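Local coordinates for murein peptide amidase A (Escherichia coli O157:H7, PDB 5HXD), which probably hydrolyses the gamma-D-glutamyl-diaminopimelic acid amide bond of murein tripeptide during peptidoglycan degradation, as a zinc-dependent member of the M14 peptidase family, at residues F32-A46 with P68-N80. Sequence-based numbering, arbitrary orientation.
Sequences FPAPAASRESGLILA and PSLRRHHVVLCVN
H74 and A34 meet where strand 74-76 is flanked on one edge by F32 and the loop after it, through a single antiparallel bridge, and on the other by parallel strand 43-45, a worked example of how an edge strand is covered. Followed outward, H74 CB lies 3.8 Å from L43 CD1 and near G42 O; CG lies near both A34 N and G42 O, and CD2 is 3.7 Å from G42 O. With CG beside the backbone N (chi1 -54°), the ring reaches residues 33-37: ND1 accepts an almost straight bond from A34 N at 2.7 Å, the donor tilted 26° from the ring plane, CE1 packs 3.6 Å from A37 CB, and NE2 approaches S41 CB. Because ND1 is the acceptor, a proton on this ring would sit on NE2. Nearby, F32 O takes V75 N and R71 NH1 from opposite faces of its carbonyl plane; P35 CD covers one face of that guanidinium. S41 OG to R72 O (2.7 Å) and the nearly coplanar E40–R72 salt bridge tie the loop's far end. Strands 43-45 and 74-76, axes 17° apart, form a beta-alpha-beta unit through helix 53-65. Strand 153-157 continues the sheet beyond 43-45, while helix 136-148 covers H74, L43, L45 and V76.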
ATOM      1  N   PHE A  32     -12.426   9.865  -7.425  1.00 45.91           N
ATOM      2  CA  PHE A  32     -12.189  10.418  -8.735  1.00 46.30           C
ATOM      3  C   PHE A  32     -13.458  10.304  -9.535  1.00 44.42           C
ATOM      4  O   PHE A  32     -13.632   9.323 -10.247  1.00 45.29           O
ATOM      5  CB  PHE A  32     -11.044   9.669  -9.419  1.00 50.24           C
ATOM      6  CG  PHE A  32      -9.750   9.735  -8.662  1.00 45.49           C
ATOM      7  CD1 PHE A  32      -8.825  10.716  -8.939  1.00 47.94           C
ATOM      8  CD2 PHE A  32      -9.471   8.828  -7.657  1.00 48.16           C
ATOM      9  CE1 PHE A  32      -7.645  10.794  -8.235  1.00 44.33           C
ATOM     10  CE2 PHE A  32      -8.283   8.897  -6.953  1.00 48.47           C
ATOM     11  CZ  PHE A  32      -7.373   9.882  -7.245  1.00 47.24           C
ATOM     12  N   PRO A  33     -14.359  11.293  -9.398  1.00 47.29           N
ATOM     13  CA  PRO A  33     -15.655  11.286 -10.097  1.00 46.17           C
ATOM     14  C   PRO A  33     -15.487  11.206 -11.611  1.00 48.26           C
ATOM     15  O   PRO A  33     -14.592  11.862 -12.166  1.00 47.91           O
ATOM     16  CB  PRO A  33     -16.306  12.624  -9.683  1.00 40.77           C
ATOM     17  CG  PRO A  33     -15.220  13.442  -9.124  1.00 47.52           C
ATOM     18  CD  PRO A  33     -14.183  12.500  -8.573  1.00 48.38           C
ATOM     19  N   ALA A  34     -16.326  10.396 -12.261  1.00 49.14           N
ATOM     20  CA  ALA A  34     -16.272  10.217 -13.711  1.00 45.43           C
ATOM     21  C   ALA A  34     -16.549  11.551 -14.353  1.00 44.57           C
ATOM     22  O   ALA A  34     -17.417  12.295 -13.879  1.00 46.71           O
ATOM     23  CB  ALA A  34     -17.266   9.163 -14.185  1.00 45.13           C
ATOM     24  N   PRO A  35     -15.786  11.873 -15.409  1.00 46.74           N
ATOM     25  CA  PRO A  35     -15.869  13.158 -16.114  1.00 51.38           C
ATOM     26  C   PRO A  35     -17.317  13.499 -16.498  1.00 55.57           C
ATOM     27  O   PRO A  35     -17.849  14.474 -15.952  1.00 60.07           O
ATOM     28  CB  PRO A  35     -14.996  12.940 -17.354  1.00 49.46           C
ATOM     29  CG  PRO A  35     -14.078  11.836 -16.988  1.00 52.07           C
ATOM     30  CD  PRO A  35     -14.840  10.949 -16.059  1.00 48.31           C
ATOM     31  N   ALA A  36     -17.940  12.715 -17.386  1.00 47.11           N
ATOM     32  CA  ALA A  36     -19.358  12.909 -17.709  1.00 51.77           C
ATOM     33  C   ALA A  36     -20.178  11.708 -17.253  1.00 55.79           C
ATOM     34  O   ALA A  36     -20.524  10.837 -18.051  1.00 53.68           O
ATOM     35  CB  ALA A  36     -19.548  13.135 -19.191  1.00 50.48           C
ATOM     36  N   ALA A  37     -20.471  11.654 -15.957  1.00 58.99           N
ATOM     37  CA  ALA A  37     -21.231  10.543 -15.408  1.00 52.16           C
ATOM     38  C   ALA A  37     -22.640  10.510 -16.005  1.00 58.27           C
ATOM     39  O   ALA A  37     -23.318  11.538 -16.152  1.00 54.96           O
ATOM     40  CB  ALA A  37     -21.289  10.622 -13.894  1.00 41.68           C
ATOM     41  N   SER A  38     -23.060   9.298 -16.336  1.00 61.39           N
ATOM     42  CA  SER A  38     -24.347   9.025 -16.948  1.00 57.20           C
ATOM     43  C   SER A  38     -24.969   7.856 -16.177  1.00 55.87           C
ATOM     44  O   SER A  38     -24.376   7.382 -15.215  1.00 58.63           O
ATOM     45  CB  SER A  38     -24.149   8.714 -18.439  1.00 55.12           C
ATOM     46  OG  SER A  38     -25.288   8.104 -19.018  1.00 65.84           O
ATOM     47  N   ARG A  39     -26.146   7.382 -16.589  1.00 61.82           N
ATOM     48  CA  ARG A  39     -26.823   6.273 -15.902  1.00 57.53           C
ATOM     49  C   ARG A  39     -25.993   4.985 -15.953  1.00 53.36           C
ATOM     50  O   ARG A  39     -26.173   4.065 -15.152  1.00 49.11           O
ATOM     51  CB  ARG A  39     -28.209   6.035 -16.516  1.00 56.86           C
ATOM     52  CG  ARG A  39     -29.086   5.056 -15.743  1.00 55.05           C
ATOM     53  CD  ARG A  39     -30.409   4.782 -16.450  1.00 63.43           C
ATOM     54  NE  ARG A  39     -31.332   5.917 -16.392  1.00 69.29           N
ATOM     55  CZ  ARG A  39     -32.103   6.196 -15.342  1.00 69.70           C
ATOM     56  NH1 ARG A  39     -32.057   5.427 -14.253  1.00 66.84           N
ATOM     57  NH2 ARG A  39     -32.913   7.246 -15.376  1.00 68.34           N
ATOM     58  N   GLU A  40     -25.079   4.936 -16.907  1.00 53.31           N
ATOM     59  CA  GLU A  40     -24.240   3.776 -17.117  1.00 52.22           C
ATOM     60  C   GLU A  40     -23.071   3.767 -16.134  1.00 50.51           C
ATOM     61  O   GLU A  40     -22.446   2.726 -15.901  1.00 46.31           O
ATOM     62  CB  GLU A  40     -23.714   3.767 -18.555  1.00 52.66           C
ATOM     63  CG  GLU A  40     -22.729   4.906 -18.827  1.00 57.97           C
ATOM     64  CD  GLU A  40     -22.397   5.088 -20.295  1.00 67.91           C
ATOM     65  OE1 GLU A  40     -23.341   5.296 -21.102  1.00 79.18           O
ATOM     66  OE2 GLU A  40     -21.193   5.041 -20.639  1.00 66.11           O
ATOM     67  N   SER A  41     -22.767   4.939 -15.584  1.00 52.18           N
ATOM     68  CA  SER A  41     -21.598   5.108 -14.730  1.00 47.06           C
ATOM     69  C   SER A  41     -21.665   4.184 -13.545  1.00 47.56           C
ATOM     70  O   SER A  41     -22.676   4.150 -12.835  1.00 46.75           O
ATOM     71  CB  SER A  41     -21.471   6.541 -14.251  1.00 44.21           C
ATOM     72  OG  SER A  41     -20.908   7.338 -15.266  1.00 51.07           O
ATOM     73  N   GLY A  42     -20.590   3.418 -13.375  1.00 44.97           N
ATOM     74  CA  GLY A  42     -20.437   2.490 -12.278  1.00 50.75           C
ATOM     75  C   GLY A  42     -19.316   2.931 -11.360  1.00 46.79           C
ATOM     76  O   GLY A  42     -18.793   4.037 -11.499  1.00 47.26           O
ATOM     77  N   LEU A  43     -18.938   2.069 -10.426  1.00 43.58           N
ATOM     78  CA  LEU A  43     -17.935   2.444  -9.428  1.00 47.01           C
ATOM     79  C   LEU A  43     -16.806   1.426  -9.394  1.00 47.78           C
ATOM     80  O   LEU A  43     -17.060   0.210  -9.345  1.00 46.69           O
ATOM     81  CB  LEU A  43     -18.590   2.577  -8.046  1.00 47.04           C
ATOM     82  CG  LEU A  43     -17.762   2.987  -6.825  1.00 47.62           C
ATOM     83  CD1 LEU A  43     -16.890   4.199  -7.115  1.00 38.63           C
ATOM     84  CD2 LEU A  43     -18.707   3.262  -5.670  1.00 44.09           C
ATOM     85  N   ILE A  44     -15.563   1.906  -9.435  1.00 42.35           N
ATOM     86  CA  ILE A  44     -14.420   1.000  -9.313  1.00 43.04           C
ATOM     87  C   ILE A  44     -13.631   1.301  -8.036  1.00 44.43           C
ATOM     88  O   ILE A  44     -13.218   2.428  -7.767  1.00 44.44           O
ATOM     89  CB  ILE A  44     -13.505   1.062 -10.555  1.00 45.66           C
ATOM     90  CG1 ILE A  44     -14.341   0.859 -11.824  1.00 40.83           C
ATOM     91  CG2 ILE A  44     -12.431  -0.021 -10.484  1.00 41.55           C
ATOM     92  CD1 ILE A  44     -13.752   1.501 -13.063  1.00 46.27           C
ATOM     93  N   LEU A  45     -13.433   0.256  -7.251  1.00 44.79           N
ATOM     94  CA  LEU A  45     -13.049   0.383  -5.857  1.00 41.15           C
ATOM     95  C   LEU A  45     -11.773  -0.385  -5.626  1.00 46.84           C
ATOM     96  O   LEU A  45     -11.540  -1.403  -6.293  1.00 44.49           O
ATOM     97  CB  LEU A  45     -14.158  -0.187  -4.966  1.00 44.64           C
ATOM     98  CG  LEU A  45     -14.813   0.547  -3.806  1.00 42.97           C
ATOM     99  CD1 LEU A  45     -15.303   1.912  -4.212  1.00 43.89           C
ATOM    100  CD2 LEU A  45     -15.961  -0.292  -3.322  1.00 36.45           C
ATOM    101  N   ALA A  46     -10.963   0.070  -4.668  1.00 42.15           N
ATOM    102  CA  ALA A  46      -9.787  -0.683  -4.273  1.00 39.73           C
ATOM    103  C   ALA A  46      -9.324  -0.361  -2.857  1.00 42.86           C
ATOM    104  O   ALA A  46      -9.799   0.586  -2.229  1.00 40.53           O
ATOM    105  CB  ALA A  46      -8.670  -0.441  -5.249  1.00 45.10           C
ATOM    106  N   PRO A  68      -8.152  10.840 -20.100  1.00 57.89           N
ATOM    107  CA  PRO A  68      -9.229  11.218 -19.173  1.00 59.00           C
ATOM    108  C   PRO A  68     -10.621  11.275 -19.800  1.00 57.79           C
ATOM    109  O   PRO A  68     -11.558  10.740 -19.191  1.00 61.25           O
ATOM    110  CB  PRO A  68      -8.793  12.601 -18.682  1.00 52.33           C
ATOM    111  CG  PRO A  68      -7.345  12.551 -18.726  1.00 53.56           C
ATOM    112  CD  PRO A  68      -6.961  11.681 -19.903  1.00 57.12           C
ATOM    113  N   SER A  69     -10.753  11.890 -20.978  1.00 62.19           N
ATOM    114  CA  SER A  69     -12.054  12.041 -21.659  1.00 57.58           C
ATOM    115  C   SER A  69     -12.847  10.737 -21.738  1.00 53.39           C
ATOM    116  O   SER A  69     -14.075  10.752 -21.646  1.00 61.38           O
ATOM    117  CB  SER A  69     -11.862  12.587 -23.084  1.00 56.65           C
ATOM    118  OG  SER A  69     -10.793  13.517 -23.167  1.00 60.40           O
ATOM    119  N   LEU A  70     -12.133   9.624 -21.908  1.00 48.53           N
ATOM    120  CA  LEU A  70     -12.721   8.302 -22.137  1.00 51.70           C
ATOM    121  C   LEU A  70     -13.199   7.552 -20.874  1.00 55.91           C
ATOM    122  O   LEU A  70     -13.691   6.424 -20.982  1.00 59.20           O
ATOM    123  CB  LEU A  70     -11.711   7.407 -22.875  1.00 51.62           C
ATOM    124  CG  LEU A  70     -10.998   7.900 -24.141  1.00 53.85           C
ATOM    125  CD1 LEU A  70      -9.761   7.037 -24.455  1.00 46.26           C
ATOM    126  CD2 LEU A  70     -11.961   7.924 -25.329  1.00 42.67           C
ATOM    127  N   ARG A  71     -13.057   8.140 -19.686  1.00 50.91           N
ATOM    128  CA  ARG A  71     -13.441   7.412 -18.469  1.00 56.14           C
ATOM    129  C   ARG A  71     -14.949   7.447 -18.261  1.00 53.97           C
ATOM    130  O   ARG A  71     -15.566   8.516 -18.215  1.00 57.01           O
ATOM    131  CB  ARG A  71     -12.716   7.963 -17.221  1.00 56.96           C
ATOM    132  CG  ARG A  71     -12.816   7.045 -15.979  1.00 52.83           C
ATOM    133  CD  ARG A  71     -11.645   7.231 -14.971  1.00 49.38           C
ATOM    134  NE  ARG A  71     -11.592   8.576 -14.402  1.00 42.21           N
ATOM    135  CZ  ARG A  71     -12.337   8.978 -13.380  1.00 43.62           C
ATOM    136  NH1 ARG A  71     -13.182   8.137 -12.815  1.00 47.77           N
ATOM    137  NH2 ARG A  71     -12.243  10.217 -12.923  1.00 44.76           N
ATOM    138  N   ARG A  72     -15.544   6.270 -18.129  1.00 48.95           N
ATOM    139  CA  ARG A  72     -16.983   6.185 -17.954  1.00 50.38           C
ATOM    140  C   ARG A  72     -17.424   6.046 -16.486  1.00 56.34           C
ATOM    141  O   ARG A  72     -18.569   6.373 -16.139  1.00 53.01           O
ATOM    142  CB  ARG A  72     -17.526   5.011 -18.774  1.00 59.68           C
ATOM    143  CG  ARG A  72     -17.005   4.961 -20.210  1.00 63.38           C
ATOM    144  CD  ARG A  72     -17.703   3.880 -21.017  1.00 63.61           C
ATOM    145  NE  ARG A  72     -18.572   4.442 -22.051  1.00 70.82           N
ATOM    146  CZ  ARG A  72     -18.274   4.488 -23.346  1.00 68.61           C
ATOM    147  NH1 ARG A  72     -17.120   4.000 -23.794  1.00 63.10           N
ATOM    148  NH2 ARG A  72     -19.139   5.023 -24.196  1.00 75.25           N
ATOM    149  N   HIS A  73     -16.507   5.580 -15.633  1.00 58.86           N
ATOM    150  CA  HIS A  73     -16.849   5.135 -14.280  1.00 53.28           C
ATOM    151  C   HIS A  73     -16.067   5.846 -13.170  1.00 49.91           C
ATOM    152  O   HIS A  73     -14.917   6.217 -13.355  1.00 49.65           O
ATOM    153  CB  HIS A  73     -16.633   3.617 -14.172  1.00 57.11           C
ATOM    154  CG  HIS A  73     -17.251   2.834 -15.299  1.00 57.27           C
ATOM    155  ND1 HIS A  73     -18.537   3.051 -15.738  1.00 48.93           N
ATOM    156  CD2 HIS A  73     -16.756   1.833 -16.071  1.00 56.54           C
ATOM    157  CE1 HIS A  73     -18.811   2.223 -16.731  1.00 48.26           C
ATOM    158  NE2 HIS A  73     -17.744   1.473 -16.953  1.00 48.28           N
ATOM    159  N   HIS A  74     -16.716   6.022 -12.019  1.00 48.76           N
ATOM    160  CA  HIS A  74     -16.110   6.625 -10.831  1.00 46.08           C
ATOM    161  C   HIS A  74     -15.050   5.724 -10.187  1.00 46.14           C
ATOM    162  O   HIS A  74     -15.136   4.496 -10.266  1.00 45.89           O
ATOM    163  CB  HIS A  74     -17.179   6.938  -9.778  1.00 46.37           C
ATOM    164  CG  HIS A  74     -18.317   7.768 -10.282  1.00 45.53           C
ATOM    165  ND1 HIS A  74     -18.151   9.055 -10.740  1.00 50.23           N
ATOM    166  CD2 HIS A  74     -19.640   7.506 -10.370  1.00 47.43           C
ATOM    167  CE1 HIS A  74     -19.319   9.546 -11.109  1.00 40.79           C
ATOM    168  NE2 HIS A  74     -20.240   8.626 -10.894  1.00 42.36           N
ATOM    169  N   VAL A  75     -14.078   6.334  -9.510  1.00 47.67           N
ATOM    170  CA  VAL A  75     -12.942   5.586  -8.963  1.00 45.44           C
ATOM    171  C   VAL A  75     -12.572   5.990  -7.537  1.00 44.48           C
ATOM    172  O   VAL A  75     -12.407   7.177  -7.238  1.00 45.96           O
ATOM    173  CB  VAL A  75     -11.688   5.745  -9.862  1.00 48.43           C
ATOM    174  CG1 VAL A  75     -10.454   5.113  -9.197  1.00 46.31           C
ATOM    175  CG2 VAL A  75     -11.938   5.137 -11.247  1.00 41.84           C
ATOM    176  N   VAL A  76     -12.467   4.981  -6.674  1.00 40.46           N
ATOM    177  CA  VAL A  76     -11.848   5.097  -5.353  1.00 44.56           C
ATOM    178  C   VAL A  76     -10.616   4.179  -5.252  1.00 41.81           C
ATOM    179  O   VAL A  76     -10.743   2.953  -5.209  1.00 44.17           O
ATOM    180  CB  VAL A  76     -12.848   4.720  -4.233  1.00 47.20           C
ATOM    181  CG1 VAL A  76     -12.141   4.613  -2.871  1.00 38.84           C
ATOM    182  CG2 VAL A  76     -14.013   5.690  -4.209  1.00 38.67           C
ATOM    183  N   LEU A  77      -9.424   4.762  -5.223  1.00 44.24           N
ATOM    184  CA  LEU A  77      -8.193   3.964  -5.168  1.00 38.86           C
ATOM    185  C   LEU A  77      -8.008   3.258  -3.829  1.00 42.70           C
ATOM    186  O   LEU A  77      -7.556   2.114  -3.790  1.00 45.75           O
ATOM    187  CB  LEU A  77      -6.973   4.834  -5.447  1.00 38.13           C
ATOM    188  CG  LEU A  77      -6.864   5.346  -6.877  1.00 43.01           C
ATOM    189  CD1 LEU A  77      -5.713   6.308  -7.012  1.00 45.44           C
ATOM    190  CD2 LEU A  77      -6.676   4.168  -7.780  1.00 45.86           C
ATOM    191  N   CYS A  78      -8.352   3.924  -2.731  1.00 39.35           N
ATOM    192  CA  CYS A  78      -8.081   3.346  -1.425  1.00 38.51           C
ATOM    193  C   CYS A  78      -9.199   3.623  -0.411  1.00 41.06           C
ATOM    194  O   CYS A  78      -9.335   4.733   0.121  1.00 38.70           O
ATOM    195  CB  CYS A  78      -6.731   3.861  -0.914  1.00 39.96           C
ATOM    196  SG  CYS A  78      -6.029   2.917   0.425  1.00 43.49           S
ATOM    197  N   VAL A  79     -10.009   2.599  -0.157  1.00 39.75           N
ATOM    198  CA  VAL A  79     -11.105   2.702   0.797  1.00 37.96           C
ATOM    199  C   VAL A  79     -10.543   2.914   2.212  1.00 44.20           C
ATOM    200  O   VAL A  79     -11.102   3.671   3.009  1.00 43.31           O
ATOM    201  CB  VAL A  79     -12.011   1.441   0.740  1.00 40.08           C
ATOM    202  CG1 VAL A  79     -12.941   1.379   1.928  1.00 42.30           C
ATOM    203  CG2 VAL A  79     -12.823   1.401  -0.560  1.00 39.16           C
ATOM    204  N   ASN A  80      -9.390   2.296   2.480  1.00 42.52           N
ATOM    205  CA  ASN A  80      -8.803   2.214   3.819  1.00 35.86           C
ATOM    206  C   ASN A  80      -7.393   2.787   3.884  1.00 38.85           C
ATOM    207  O   ASN A  80      -6.451   2.054   4.091  1.00 38.08           O
ATOM    208  CB  ASN A  80      -8.806   0.744   4.246  1.00 38.08           C
ATOM    209  CG  ASN A  80      -8.256   0.507   5.636  1.00 37.60           C
ATOM    210  OD1 ASN A  80      -8.084   1.433   6.426  1.00 43.97           O
ATOM    211  ND2 ASN A  80      -8.001  -0.758   5.950  1.00 34.23           N
TER